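Local structure of neural cell adhesion molecule 1 (Homo sapiens, 2HAZ) at residues I37-A42 with W56-E61. The protein mediates adhesion between neural cells and carries, in its first fibronectin type III repeat, an alpha-helix critical for polysialylation of its N-glycans. Residues are numbered along the deposited sequence; the frame is centred on the assembly and turned at random.
Sequences ILKYKA and WYDAKE
Lys41 and Trp56 face each other as a non-hydrogen-bonded antiparallel pair. CB of Lys41 sits over the six-membered ring of Trp56, 4.1 Å from its centroid and 28° off the normal, which meets the geometry of a CH-pi contact. CG of Lys41 lies anti to its backbone N (chi1 -172°), and the extended chain crosses the indole obliquely, bringing CD to 4.0 Å from CH2 of Trp56. The side chain of Lys39 crosses that of Trp56 at about a right angle, its CB and CD both close to CE3. Farther out its chain bends at its last torsion, which places NZ beside the carboxylate of Asp58; at 3.8 Å from NZ to OD1 of Asp58 the salt bridge is long, and one water links the two atoms, weakly on the lysine side.

The two tyrosines point to the other side of the sheet. Their backbones form a hydrogen-bonded pair: Tyr40 N reaches Tyr57 O at 2.7 Å, nearly straight at 165°, and Tyr57 N returns the bond to Tyr40 O. CE2 of Tyr57 touches CB of Ala42 at 3.6 Å, while the edge of the Tyr40 ring meets CA of Ala59, with CG2 of Ile37 over one face near the rim. Ala59 N gives Leu38 O a weak hydrogen bond of 3.5 Å as the chain turns from strand into helix.

Strands 39-46 and 53-58 make a hairpin in this fibronectin type III beta sandwich, with 53-58 at the edge of its four-stranded sheet. Strand 78-87 flanks 39-46 on its other side, and Leu38 and Lys39 both face Leu86 in a classic beta bulge. Across the sandwich Tyr40 meets Phe26 edge-to-face and Tyr57 OH is hydrogen-bonded to Thr69 O, while helix 59-65 continues directly from strand 53-58.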
ATOM      1  N   ILE A  37       7.788  -8.974  -8.882  1.00 21.47           N
ATOM      2  CA  ILE A  37       7.608  -8.110  -7.700  1.00 20.61           C
ATOM      3  C   ILE A  37       8.400  -8.605  -6.491  1.00 19.49           C
ATOM      4  O   ILE A  37       8.314  -9.778  -6.111  1.00 20.68           O
ATOM      5  CB  ILE A  37       6.113  -7.965  -7.306  1.00 20.50           C
ATOM      6  CG1 ILE A  37       5.243  -7.666  -8.532  1.00 21.43           C
ATOM      7  CG2 ILE A  37       5.950  -6.932  -6.187  1.00 19.55           C
ATOM      8  CD1 ILE A  37       5.696  -6.517  -9.381  1.00 20.57           C
ATOM      9  N   LEU A  38       9.148  -7.699  -5.873  1.00 18.46           N
ATOM     10  CA  LEU A  38      10.046  -8.025  -4.765  1.00 17.19           C
ATOM     11  C   LEU A  38       9.515  -7.592  -3.395  1.00 17.00           C
ATOM     12  O   LEU A  38       9.676  -8.292  -2.395  1.00 15.41           O
ATOM     13  CB  LEU A  38      11.405  -7.366  -4.981  1.00 17.73           C
ATOM     14  CG  LEU A  38      12.250  -7.599  -6.237  1.00 18.16           C
ATOM     15  CD1 LEU A  38      13.528  -6.786  -6.135  1.00 19.76           C
ATOM     16  CD2 LEU A  38      12.554  -9.064  -6.378  1.00 20.75           C
ATOM     17  N   LYS A  39       8.928  -6.399  -3.360  1.00 15.87           N
ATOM     18  CA  LYS A  39       8.392  -5.813  -2.137  1.00 15.06           C
ATOM     19  C   LYS A  39       7.221  -4.936  -2.509  1.00 14.01           C
ATOM     20  O   LYS A  39       7.069  -4.547  -3.673  1.00 13.36           O
ATOM     21  CB  LYS A  39       9.439  -4.928  -1.446  1.00 15.10           C
ATOM     22  CG  LYS A  39      10.597  -5.657  -0.800  1.00 16.64           C
ATOM     23  CD  LYS A  39      11.401  -4.696   0.066  1.00 19.67           C
ATOM     24  CE  LYS A  39      12.665  -5.337   0.653  1.00 21.77           C
ATOM     25  NZ  LYS A  39      12.431  -6.670   1.281  1.00 21.85           N
ATOM     26  N   TYR A  40       6.405  -4.616  -1.507  1.00 13.34           N
ATOM     27  CA  TYR A  40       5.438  -3.530  -1.620  1.00 13.52           C
ATOM     28  C   TYR A  40       5.790  -2.373  -0.707  1.00 12.85           C
ATOM     29  O   TYR A  40       6.346  -2.554   0.380  1.00 12.76           O
ATOM     30  CB  TYR A  40       4.009  -4.011  -1.349  1.00 14.15           C
ATOM     31  CG  TYR A  40       3.467  -4.898  -2.449  1.00 14.69           C
ATOM     32  CD1 TYR A  40       2.802  -4.361  -3.547  1.00 15.59           C
ATOM     33  CD2 TYR A  40       3.626  -6.277  -2.380  1.00 15.38           C
ATOM     34  CE1 TYR A  40       2.313  -5.192  -4.571  1.00 15.89           C
ATOM     35  CE2 TYR A  40       3.139  -7.116  -3.393  1.00 16.81           C
ATOM     36  CZ  TYR A  40       2.484  -6.563  -4.472  1.00 16.19           C
ATOM     37  OH  TYR A  40       2.011  -7.391  -5.455  1.00 18.58           O
ATOM     38  N   LYS A  41       5.452  -1.172  -1.146  1.00 13.22           N
ATOM     39  CA  LYS A  41       5.577  -0.004  -0.286  1.00 12.94           C
ATOM     40  C   LYS A  41       4.189   0.575  -0.044  1.00 12.97           C
ATOM     41  O   LYS A  41       3.467   0.896  -0.988  1.00 13.50           O
ATOM     42  CB  LYS A  41       6.496   1.036  -0.927  1.00 12.49           C
ATOM     43  CG  LYS A  41       6.845   2.219  -0.021  1.00 14.03           C
ATOM     44  CD  LYS A  41       7.606   3.250  -0.841  1.00 17.42           C
ATOM     45  CE  LYS A  41       8.211   4.335  -0.015  1.00 21.06           C
ATOM     46  NZ  LYS A  41       8.885   5.314  -0.943  1.00 20.89           N
ATOM     47  N   ALA A  42       3.815   0.681   1.227  1.00 12.75           N
ATOM     48  CA  ALA A  42       2.637   1.451   1.606  1.00 11.99           C
ATOM     49  C   ALA A  42       3.056   2.829   2.080  1.00 12.30           C
ATOM     50  O   ALA A  42       3.979   2.953   2.877  1.00 11.77           O
ATOM     51  CB  ALA A  42       1.854   0.752   2.715  1.00 11.84           C
ATOM     52  N   TRP A  56       7.931  -0.776   4.103  1.00 11.97           N
ATOM     53  CA  TRP A  56       8.127  -1.875   3.152  1.00 12.66           C
ATOM     54  C   TRP A  56       7.510  -3.177   3.646  1.00 13.54           C
ATOM     55  O   TRP A  56       7.484  -3.448   4.851  1.00 13.86           O
ATOM     56  CB  TRP A  56       9.637  -2.093   2.913  1.00 13.10           C
ATOM     57  CG  TRP A  56      10.318  -0.939   2.238  1.00 13.09           C
ATOM     58  CD1 TRP A  56      11.126  -0.021   2.823  1.00 14.52           C
ATOM     59  CD2 TRP A  56      10.246  -0.596   0.854  1.00 13.27           C
ATOM     60  NE1 TRP A  56      11.581   0.889   1.885  1.00 12.97           N
ATOM     61  CE2 TRP A  56      11.048   0.562   0.668  1.00 14.51           C
ATOM     62  CE3 TRP A  56       9.580  -1.150  -0.254  1.00 14.00           C
ATOM     63  CZ2 TRP A  56      11.215   1.169  -0.588  1.00 14.01           C
ATOM     64  CZ3 TRP A  56       9.754  -0.542  -1.519  1.00 15.65           C
ATOM     65  CH2 TRP A  56      10.558   0.608  -1.660  1.00 14.19           C
ATOM     66  N   TYR A  57       7.022  -3.977   2.693  1.00 13.74           N
ATOM     67  CA  TYR A  57       6.411  -5.290   2.953  1.00 14.62           C
ATOM     68  C   TYR A  57       6.903  -6.299   1.934  1.00 15.54           C
ATOM     69  O   TYR A  57       6.992  -6.003   0.741  1.00 15.50           O
ATOM     70  CB  TYR A  57       4.883  -5.211   2.872  1.00 14.77           C
ATOM     71  CG  TYR A  57       4.290  -4.216   3.821  1.00 12.75           C
ATOM     72  CD1 TYR A  57       3.852  -4.610   5.085  1.00 14.71           C
ATOM     73  CD2 TYR A  57       4.166  -2.865   3.456  1.00 14.35           C
ATOM     74  CE1 TYR A  57       3.307  -3.685   5.970  1.00 13.97           C
ATOM     75  CE2 TYR A  57       3.636  -1.935   4.337  1.00 13.13           C
ATOM     76  CZ  TYR A  57       3.210  -2.349   5.590  1.00 12.18           C
ATOM     77  OH  TYR A  57       2.678  -1.449   6.479  1.00 14.41           O
ATOM     78  N   ASP A  58       7.212  -7.498   2.418  1.00 16.48           N
ATOM     79  CA  ASP A  58       7.587  -8.621   1.546  1.00 18.19           C
ATOM     80  C   ASP A  58       6.461  -8.972   0.589  1.00 17.98           C
ATOM     81  O   ASP A  58       5.301  -9.067   1.001  1.00 17.48           O
ATOM     82  CB  ASP A  58       7.899  -9.856   2.371  1.00 19.16           C
ATOM     83  CG  ASP A  58       8.953  -9.615   3.409  1.00 23.21           C
ATOM     84  OD1 ASP A  58       9.990  -8.968   3.105  1.00 27.14           O
ATOM     85  OD2 ASP A  58       8.745 -10.100   4.548  1.00 27.93           O
ATOM     86  N   ALA A  59       6.816  -9.196  -0.674  1.00 18.10           N
ATOM     87  CA  ALA A  59       5.837  -9.491  -1.710  1.00 18.30           C
ATOM     88  C   ALA A  59       5.120 -10.823  -1.473  1.00 18.95           C
ATOM     89  O   ALA A  59       3.913 -10.937  -1.713  1.00 18.04           O
ATOM     90  CB  ALA A  59       6.490  -9.460  -3.092  1.00 18.75           C
ATOM     91  N   LYS A  60       5.859 -11.822  -0.995  1.00 19.67           N
ATOM     92  CA  LYS A  60       5.281 -13.156  -0.852  1.00 21.04           C
ATOM     93  C   LYS A  60       4.117 -13.205   0.138  1.00 21.46           C
ATOM     94  O   LYS A  60       3.039 -13.652  -0.215  1.00 22.46           O
ATOM     95  CB  LYS A  60       6.322 -14.201  -0.490  1.00 21.02           C
ATOM     96  CG  LYS A  60       5.785 -15.603  -0.731  1.00 22.88           C
ATOM     97  CD  LYS A  60       6.604 -16.614   0.001  1.00 24.10           C
ATOM     98  CE  LYS A  60       6.135 -18.015  -0.299  1.00 25.79           C
ATOM     99  NZ  LYS A  60       7.091 -18.981   0.281  1.00 24.89           N
ATOM    100  N   GLU A  61       4.328 -12.722   1.356  1.00 22.81           N
ATOM    101  CA  GLU A  61       3.268 -12.761   2.367  1.00 24.12           C
ATOM    102  C   GLU A  61       2.106 -11.837   2.025  1.00 24.19           C
ATOM    103  O   GLU A  61       0.950 -12.152   2.317  1.00 24.58           O
ATOM    104  CB  GLU A  61       3.809 -12.436   3.758  1.00 24.73           C
ATOM    105  CG  GLU A  61       4.593 -13.565   4.372  1.00 27.30           C
ATOM    106  CD  GLU A  61       6.036 -13.557   3.941  1.00 30.28           C
ATOM    107  OE1 GLU A  61       6.416 -12.710   3.096  1.00 31.18           O
ATOM    108  OE2 GLU A  61       6.819 -14.385   4.447  1.00 31.25           O
TER
HETATM  109  O   HOH W   1      10.098  -5.714   3.624  1.00 22.99           O